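Side-chain contacts in transcriptional repressor (Vibrio fischeri, PDB 3KV1), which probably represses transcription as a SorC-family regulator, binding DNA and, through the domain described here, a sugar-type effector: residues 22-27 with 46-51; 114-119 with 143-148. All coordinates share one frame; numbering follows the deposited sequence. Where two conformers were deposited one is given.

Contact 1: residues 22-27 with 46-51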
ATOM      1  N   LEU A  22     -23.523  21.790 -10.717  1.00 23.45           N
ATOM      2  CA  LEU A  22     -22.224  21.202 -10.974  1.00 23.15           C
ATOM      3  C   LEU A  22     -21.308  22.252 -11.547  1.00 25.45           C
ATOM      4  O   LEU A  22     -21.750  23.289 -12.059  1.00 27.05           O
ATOM      5  CB  LEU A  22     -22.347  20.090 -12.011  1.00 21.02           C
ATOM      6  CG  LEU A  22     -23.338  18.989 -11.603  1.00 23.67           C
ATOM      7  CD1 LEU A  22     -23.693  18.088 -12.812  1.00 22.72           C
ATOM      8  CD2 LEU A  22     -22.675  18.178 -10.509  1.00 25.02           C
ATOM      9  N   LYS A  23     -20.026  21.954 -11.493  1.00 20.72           N
ATOM     10  CA  LYS A  23     -19.023  22.673 -12.276  1.00 21.48           C
ATOM     11  C   LYS A  23     -19.038  22.214 -13.744  1.00 25.77           C
ATOM     12  O   LYS A  23     -18.855  23.020 -14.651  1.00 28.17           O
ATOM     13  CB  LYS A  23     -17.625  22.404 -11.699  1.00 22.84           C
ATOM     14  CG  LYS A  23     -17.361  23.185 -10.398  1.00 21.59           C
ATOM     15  CD  LYS A  23     -15.830  23.186 -10.026  1.00 25.10           C
ATOM     16  CE  LYS A  23     -15.532  23.648  -8.596  1.00 26.37           C
ATOM     17  NZ  LYS A  23     -14.031  23.736  -8.453  1.00 27.29           N
ATOM     18  N   ARG A  24     -19.229  20.912 -13.949  0.60 22.24           N
ATOM     19  CA  ARG A  24     -19.169  20.295 -15.272  0.60 24.72           C
ATOM     20  C   ARG A  24     -20.073  19.077 -15.286  0.60 19.28           C
ATOM     21  O   ARG A  24     -20.354  18.484 -14.244  0.60 18.89           O
ATOM     22  CB  ARG A  24     -17.742  19.804 -15.606  0.60 25.95           C
ATOM     23  CG  ARG A  24     -16.729  20.858 -16.014  0.60 33.46           C
ATOM     24  CD  ARG A  24     -17.077  21.524 -17.356  0.60 39.12           C
ATOM     25  NE  ARG A  24     -16.859  20.676 -18.527  0.60 34.71           N
ATOM     26  CZ  ARG A  24     -15.671  20.455 -19.090  0.60 35.85           C
ATOM     27  NH1 ARG A  24     -14.568  21.002 -18.576  0.60 40.08           N
ATOM     28  NH2 ARG A  24     -15.583  19.682 -20.170  0.60 30.59           N
ATOM     29  N   ALA A  25     -20.503  18.699 -16.484  1.00 22.48           N
ATOM     30  CA  ALA A  25     -21.101  17.400 -16.721  1.00 20.69           C
ATOM     31  C   ALA A  25     -20.439  16.879 -17.987  1.00 23.77           C
ATOM     32  O   ALA A  25     -20.319  17.612 -18.992  1.00 29.23           O
ATOM     33  CB  ALA A  25     -22.614  17.533 -16.887  1.00 20.09           C
ATOM     34  N   LEU A  26     -19.921  15.664 -17.908  1.00 21.41           N
ATOM     35  CA  LEU A  26     -19.224  15.030 -19.028  1.00 19.72           C
ATOM     36  C   LEU A  26     -20.129  13.858 -19.479  1.00 25.50           C
ATOM     37  O   LEU A  26     -20.235  12.851 -18.775  1.00 21.30           O
ATOM     38  CB  LEU A  26     -17.875  14.493 -18.538  1.00 18.58           C
ATOM     39  CG  LEU A  26     -17.004  15.571 -17.836  1.00 20.89           C
ATOM     40  CD1 LEU A  26     -15.694  14.950 -17.359  1.00 21.57           C
ATOM     41  CD2 LEU A  26     -16.718  16.674 -18.847  1.00 28.62           C
ATOM     42  N   ILE A  27     -20.749  13.976 -20.653  1.00 21.50           N
ATOM     43  CA  ILE A  27     -21.746  12.986 -21.061  1.00 20.53           C
ATOM     44  C   ILE A  27     -21.299  12.190 -22.278  1.00 25.00           C
ATOM     45  O   ILE A  27     -20.980  12.751 -23.334  1.00 24.57           O
ATOM     46  CB  ILE A  27     -23.097  13.686 -21.362  1.00 25.37           C
ATOM     47  CG1 ILE A  27     -23.613  14.388 -20.115  1.00 27.39           C
ATOM     48  CG2 ILE A  27     -24.136  12.695 -21.908  1.00 27.02           C
ATOM     49  CD1 ILE A  27     -23.762  13.470 -18.922  1.00 33.82           C
ATOM     50  N   SER A  46     -10.553  11.113 -18.240  0.73 17.29           N
ATOM     51  CA  SER A  46      -9.091  11.103 -18.491  0.73 20.96           C
ATOM     52  C   SER A  46      -8.633  12.431 -19.101  0.73 22.31           C
ATOM     53  O   SER A  46      -7.607  13.012 -18.707  0.73 23.55           O
ATOM     54  CB  SER A  46      -8.700   9.950 -19.427  0.73 21.02           C
ATOM     55  OG  SER A  46      -7.288   9.934 -19.685  0.73 19.81           O
ATOM     56  N   SER A  47      -9.397  12.898 -20.079  1.00 24.66           N
ATOM     57  CA  SER A  47      -9.105  14.155 -20.726  1.00 24.99           C
ATOM     58  C   SER A  47      -9.269  15.338 -19.776  1.00 24.46           C
ATOM     59  O   SER A  47      -8.437  16.257 -19.779  1.00 24.84           O
ATOM     60  CB  SER A  47      -9.986  14.334 -21.962  1.00 29.03           C
ATOM     61  OG  SER A  47      -9.707  15.598 -22.504  1.00 36.33           O
ATOM     62  N   TYR A  48     -10.342  15.323 -18.982  1.00 20.55           N
ATOM     63  CA  TYR A  48     -10.572  16.355 -17.971  1.00 22.97           C
ATOM     64  C   TYR A  48      -9.361  16.414 -17.012  1.00 22.19           C
ATOM     65  O   TYR A  48      -8.841  17.494 -16.728  1.00 21.33           O
ATOM     66  CB  TYR A  48     -11.904  16.112 -17.215  1.00 20.75           C
ATOM     67  CG  TYR A  48     -12.032  16.930 -15.935  1.00 20.24           C
ATOM     68  CD1 TYR A  48     -12.545  18.221 -15.961  1.00 23.99           C
ATOM     69  CD2 TYR A  48     -11.630  16.399 -14.718  1.00 22.97           C
ATOM     70  CE1 TYR A  48     -12.645  18.969 -14.771  1.00 23.43           C
ATOM     71  CE2 TYR A  48     -11.738  17.121 -13.546  1.00 26.59           C
ATOM     72  CZ  TYR A  48     -12.227  18.403 -13.586  1.00 23.14           C
ATOM     73  OH  TYR A  48     -12.294  19.108 -12.396  1.00 27.04           O
ATOM     74  N   LEU A  49      -8.915  15.269 -16.507  1.00 18.77           N
ATOM     75  CA  LEU A  49      -7.748  15.270 -15.617  1.00 21.18           C
ATOM     76  C   LEU A  49      -6.481  15.716 -16.334  1.00 24.29           C
ATOM     77  O   LEU A  49      -5.656  16.467 -15.780  1.00 21.44           O
ATOM     78  CB  LEU A  49      -7.510  13.898 -15.016  1.00 20.53           C
ATOM     79  CG  LEU A  49      -8.560  13.461 -13.988  1.00 23.10           C
ATOM     80  CD1 LEU A  49      -8.204  12.048 -13.521  1.00 23.70           C
ATOM     81  CD2 LEU A  49      -8.566  14.418 -12.791  1.00 22.53           C
ATOM     82  N   ASN A  50      -6.331  15.286 -17.578  1.00 21.89           N
ATOM     83  CA  ASN A  50      -5.156  15.716 -18.353  1.00 20.85           C
ATOM     84  C   ASN A  50      -5.023  17.235 -18.387  1.00 24.41           C
ATOM     85  O   ASN A  50      -3.915  17.784 -18.242  1.00 26.18           O
ATOM     86  CB  ASN A  50      -5.269  15.187 -19.798  1.00 24.09           C
ATOM     87  CG  ASN A  50      -4.050  15.515 -20.638  1.00 30.33           C
ATOM     88  OD1 ASN A  50      -2.917  15.433 -20.171  1.00 29.11           O
ATOM     89  ND2 ASN A  50      -4.283  15.864 -21.904  1.00 28.95           N
ATOM     90  N   ASN A  51      -6.144  17.922 -18.607  1.00 22.26           N
ATOM     91  CA  ASN A  51      -6.129  19.381 -18.694  1.00 27.02           C
ATOM     92  C   ASN A  51      -6.083  20.086 -17.342  1.00 29.87           C
ATOM     93  O   ASN A  51      -5.569  21.192 -17.239  1.00 33.02           O
ATOM     94  CB  ASN A  51      -7.361  19.870 -19.441  1.00 33.88           C
ATOM     95  CG  ASN A  51      -7.369  19.462 -20.900  1.00 38.97           C
ATOM     96  OD1 ASN A  51      -6.344  19.459 -21.559  1.00 39.78           O
ATOM     97  ND2 ASN A  51      -8.545  19.140 -21.411  1.00 44.04           N
TER
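Tyr48 swings its ring away from helix 34-52 with CG anti to the backbone N (chi1 165°), and Leu26 reaches to meet it with CG anti to its own carbonyl carbon (chi1 -54°). The two side chains cross at about a right angle. Methyl CD1 of Leu26 rests against the first carbon of the tyrosine, 4.0 Å from Tyr48 CB, and approaches the ring itself obliquely. The buried leucine thus offers an apolar methyl to an apolar carbon, and a long aromatic side chain suits a helix position whose CA lies 8.8 Å from Leu26 CA, the nearest on the strand. Arg24, two residues earlier and thus on the same side of the strand, brings its guanidinium to the edge of the ring in the conformer given, with NH1 4.3 Å from Tyr48 CD1. This loose contact at the exposed border is tentative, as is the weak hydrogen bond from NH2 to a bound glycerol, probably from the crystallisation liquor, because the side chain has a second conformer. Val248 of the adjacent parallel strand 248-252 touches both Leu26 and Tyr48. Helix 34-52 thereby packs on one side of strand 24-28, while Ala25 and Ile27 turn to helix 10-20.

Contact 2: residues 114-119 with 143-148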
ATOM      1  N   SER A 114       3.106  10.375  -8.465  1.00 24.49           N
ATOM      2  CA  SER A 114       3.348   9.435  -7.383  1.00 23.44           C
ATOM      3  C   SER A 114       2.068   8.955  -6.743  1.00 22.44           C
ATOM      4  O   SER A 114       1.019   9.564  -6.930  1.00 24.03           O
ATOM      5  CB  SER A 114       4.203  10.087  -6.295  1.00 26.48           C
ATOM      6  OG  SER A 114       3.519  11.191  -5.753  1.00 32.17           O
ATOM      7  N   SER A 115       2.144   7.879  -5.974  1.00 21.53           N
ATOM      8  CA  SER A 115       0.928   7.442  -5.297  1.00 18.07           C
ATOM      9  C   SER A 115       1.204   7.320  -3.819  1.00 21.35           C
ATOM     10  O   SER A 115       2.348   7.074  -3.420  1.00 25.53           O
ATOM     11  CB  SER A 115       0.434   6.116  -5.856  1.00 21.65           C
ATOM     12  OG  SER A 115       1.412   5.131  -5.682  1.00 25.94           O
ATOM     13  N   GLU A 116       0.151   7.418  -3.015  0.52 18.80           N
ATOM     14  CA  GLU A 116       0.279   7.413  -1.557  0.52 21.50           C
ATOM     15  C   GLU A 116      -0.728   6.416  -0.960  0.52 21.98           C
ATOM     16  O   GLU A 116      -1.950   6.617  -1.021  0.52 21.99           O
ATOM     17  CB  GLU A 116       0.090   8.829  -1.000  0.52 23.26           C
ATOM     18  CG  GLU A 116       1.142   9.808  -1.541  0.52 27.55           C
ATOM     19  CD  GLU A 116       1.020  11.258  -1.052  0.52 32.53           C
ATOM     20  OE1 GLU A 116       0.233  11.550  -0.126  0.52 35.80           O
ATOM     21  OE2 GLU A 116       1.744  12.117  -1.610  0.52 33.55           O
ATOM     22  N   THR A 117      -0.203   5.327  -0.407  1.00 21.50           N
ATOM     23  CA  THR A 117      -1.053   4.214   0.056  1.00 20.64           C
ATOM     24  C   THR A 117      -1.690   4.508   1.422  1.00 21.00           C
ATOM     25  O   THR A 117      -1.066   5.147   2.280  1.00 21.77           O
ATOM     26  CB  THR A 117      -0.206   2.916   0.127  1.00 34.91           C
ATOM     27  OG1 THR A 117       0.179   2.555  -1.207  1.00 34.03           O
ATOM     28  CG2 THR A 117      -1.001   1.762   0.760  1.00 29.35           C
ATOM     29  N   LEU A 118      -2.942   4.078   1.602  1.00 20.04           N
ATOM     30  CA  LEU A 118      -3.550   4.085   2.932  1.00 21.12           C
ATOM     31  C   LEU A 118      -3.225   2.717   3.525  1.00 23.08           C
ATOM     32  O   LEU A 118      -3.691   1.704   2.988  1.00 20.65           O
ATOM     33  CB  LEU A 118      -5.065   4.326   2.818  1.00 20.85           C
ATOM     34  CG  LEU A 118      -5.811   4.451   4.149  1.00 23.45           C
ATOM     35  CD1 LEU A 118      -5.292   5.608   5.000  1.00 23.21           C
ATOM     36  CD2 LEU A 118      -7.301   4.648   3.843  1.00 26.78           C
ATOM     37  N   TYR A 119      -2.372   2.673   4.572  1.00 20.79           N
ATOM     38  CA  TYR A 119      -1.920   1.398   5.159  1.00 22.44           C
ATOM     39  C   TYR A 119      -2.922   0.803   6.146  1.00 20.09           C
ATOM     40  O   TYR A 119      -2.635   0.686   7.354  1.00 19.75           O
ATOM     41  CB  TYR A 119      -0.528   1.567   5.829  1.00 20.99           C
ATOM     42  CG  TYR A 119       0.511   1.877   4.795  1.00 20.44           C
ATOM     43  CD1 TYR A 119       1.054   3.154   4.695  1.00 20.58           C
ATOM     44  CD2 TYR A 119       0.909   0.913   3.871  1.00 20.99           C
ATOM     45  CE1 TYR A 119       2.005   3.453   3.712  1.00 22.13           C
ATOM     46  CE2 TYR A 119       1.854   1.213   2.868  1.00 21.35           C
ATOM     47  CZ  TYR A 119       2.386   2.484   2.803  1.00 24.45           C
ATOM     48  OH  TYR A 119       3.310   2.780   1.803  1.00 28.38           O
ATOM     49  N   LEU A 143      -5.100   9.941   5.432  1.00 23.15           N
ATOM     50  CA  LEU A 143      -6.468  10.449   5.303  1.00 24.84           C
ATOM     51  C   LEU A 143      -6.478  11.979   5.277  1.00 24.07           C
ATOM     52  O   LEU A 143      -7.293  12.584   4.581  1.00 24.20           O
ATOM     53  CB  LEU A 143      -7.369   9.930   6.421  1.00 29.01           C
ATOM     54  CG  LEU A 143      -7.721   8.453   6.361  1.00 32.47           C
ATOM     55  CD1 LEU A 143      -8.702   8.150   7.496  1.00 38.51           C
ATOM     56  CD2 LEU A 143      -8.331   8.120   5.006  1.00 40.27           C
ATOM     57  N   SER A 144      -5.573  12.609   6.024  0.54 28.12           N
ATOM     58  CA  SER A 144      -5.458  14.065   5.974  0.54 27.91           C
ATOM     59  C   SER A 144      -4.967  14.542   4.611  0.54 27.56           C
ATOM     60  O   SER A 144      -5.455  15.549   4.096  0.54 24.62           O
ATOM     61  CB  SER A 144      -4.574  14.618   7.096  0.54 30.17           C
ATOM     62  OG  SER A 144      -5.289  14.654   8.314  0.54 31.67           O
ATOM     63  N   GLN A 145      -4.028  13.816   4.016  1.00 24.20           N
ATOM     64  CA  GLN A 145      -3.591  14.156   2.659  1.00 25.22           C
ATOM     65  C   GLN A 145      -4.752  14.028   1.654  1.00 22.74           C
ATOM     66  O   GLN A 145      -4.916  14.843   0.733  1.00 22.63           O
ATOM     67  CB  GLN A 145      -2.405  13.292   2.204  1.00 24.36           C
ATOM     68  CG  GLN A 145      -1.110  13.582   2.988  1.00 29.19           C
ATOM     69  CD  GLN A 145      -0.817  15.077   3.096  1.00 40.38           C
ATOM     70  OE1 GLN A 145      -0.746  15.634   4.203  1.00 48.11           O
ATOM     71  NE2 GLN A 145      -0.664  15.742   1.945  1.00 39.33           N
ATOM     72  N   ALA A 146      -5.586  13.020   1.837  1.00 21.31           N
ATOM     73  CA  ALA A 146      -6.653  12.821   0.870  1.00 23.62           C
ATOM     74  C   ALA A 146      -7.693  13.922   1.064  1.00 23.24           C
ATOM     75  O   ALA A 146      -8.274  14.408   0.110  1.00 21.71           O
ATOM     76  CB  ALA A 146      -7.286  11.417   1.032  1.00 20.61           C
ATOM     77  N   ARG A 147      -7.893  14.353   2.310  1.00 20.87           N
ATOM     78  CA  ARG A 147      -8.934  15.331   2.648  1.00 26.32           C
ATOM     79  C   ARG A 147      -8.564  16.669   2.038  1.00 22.88           C
ATOM     80  O   ARG A 147      -9.428  17.478   1.673  1.00 23.38           O
ATOM     81  CB  ARG A 147      -8.943  15.452   4.183  1.00 33.08           C
ATOM     82  CG  ARG A 147     -10.109  16.105   4.836  1.00 44.66           C
ATOM     83  CD  ARG A 147     -10.011  15.868   6.361  1.00 35.28           C
ATOM     84  NE  ARG A 147     -10.335  14.479   6.710  1.00 41.20           N
ATOM     85  CZ  ARG A 147      -9.571  13.691   7.471  1.00 46.63           C
ATOM     86  NH1 ARG A 147      -8.417  14.145   7.947  1.00 42.29           N
ATOM     87  NH2 ARG A 147      -9.962  12.449   7.757  1.00 47.82           N
ATOM     88  N   LYS A 148      -7.259  16.888   1.922  1.00 22.84           N
ATOM     89  CA  LYS A 148      -6.718  18.140   1.438  1.00 22.64           C
ATOM     90  C   LYS A 148      -6.468  18.115  -0.075  1.00 21.32           C
ATOM     91  O   LYS A 148      -5.802  18.993  -0.612  1.00 23.44           O
ATOM     92  CB  LYS A 148      -5.399  18.440   2.207  1.00 42.47           C
ATOM     93  CG  LYS A 148      -4.688  19.721   1.800  1.00 49.09           C
ATOM     94  CD  LYS A 148      -3.298  19.873   2.445  1.00 47.85           C
ATOM     95  CE  LYS A 148      -2.506  21.056   1.828  1.00 38.21           C
ATOM     96  NZ  LYS A 148      -2.976  22.421   2.344  1.00 42.78           N
TER
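Leu118 and Leu143 meet at an oblique angle, methyl against methyl, with Leu118 CD2 3.8 Å from Leu143 CD2. The other branch of Leu118 joins in: its CD1 lies 3.9 Å from the same Leu143 CD2, so that one methyl of the helix residue touches both methyls of the leucine facing it. Leu118 presents this fork because its CG stands anti to the backbone N (chi1 -176°). Leu143 leaves its helix turned partly aside and brings CD2 back to its partner. Forked aliphatic chains suit a buried seam of this kind, since they fill it without a polar atom to satisfy.

Farther along, Glu116 stretches its extended chain toward the helix, and in the conformer given OE1 comes to rest 3.9 Å from Gln145 CB and 4.0 Å from Gln145 CG. The contact is thus made by the aliphatic part of the glutamine. The charge is met by Arg83, whose NH1 forms a salt bridge with Glu116 OE1; Gln145 also touches Arg83. A long acidic chain can lay its carboxylate oxygen beside the glutamine's methylenes while its charge is paired with Arg83.

Strand 114-116 runs parallel to strand 83-86, and helix 137-147 packs beside both, Ala146 touching Val85. Ser115, pointing the other way, meets helix 100-111, and its carbonyl O accepts a hydrogen bond from Arg105 of the second subunit.

Overall arrangement
The two contacts follow one another along the chain, residues 22-51 of contact 1 all preceding residues 114-148 of contact 2, and their centres lie 22 Å apart. Their nearest atoms are about 12 Å from each other, so they do not touch. What unites them is one mixed, largely parallel sheet: strand 24-28 of contact 1 pairs with strand 248-252, and strand 114-116 of contact 2 with strand 83-86. Each contact sets a helix against this sheet, consistent with the Rossmann-like alpha/beta architecture to which the putative sugar-binding domain is assigned. Their surroundings differ: contact 1 lies within a single chain, whereas segment 114-119 of contact 2 also meets the second subunit, at the subunit interface.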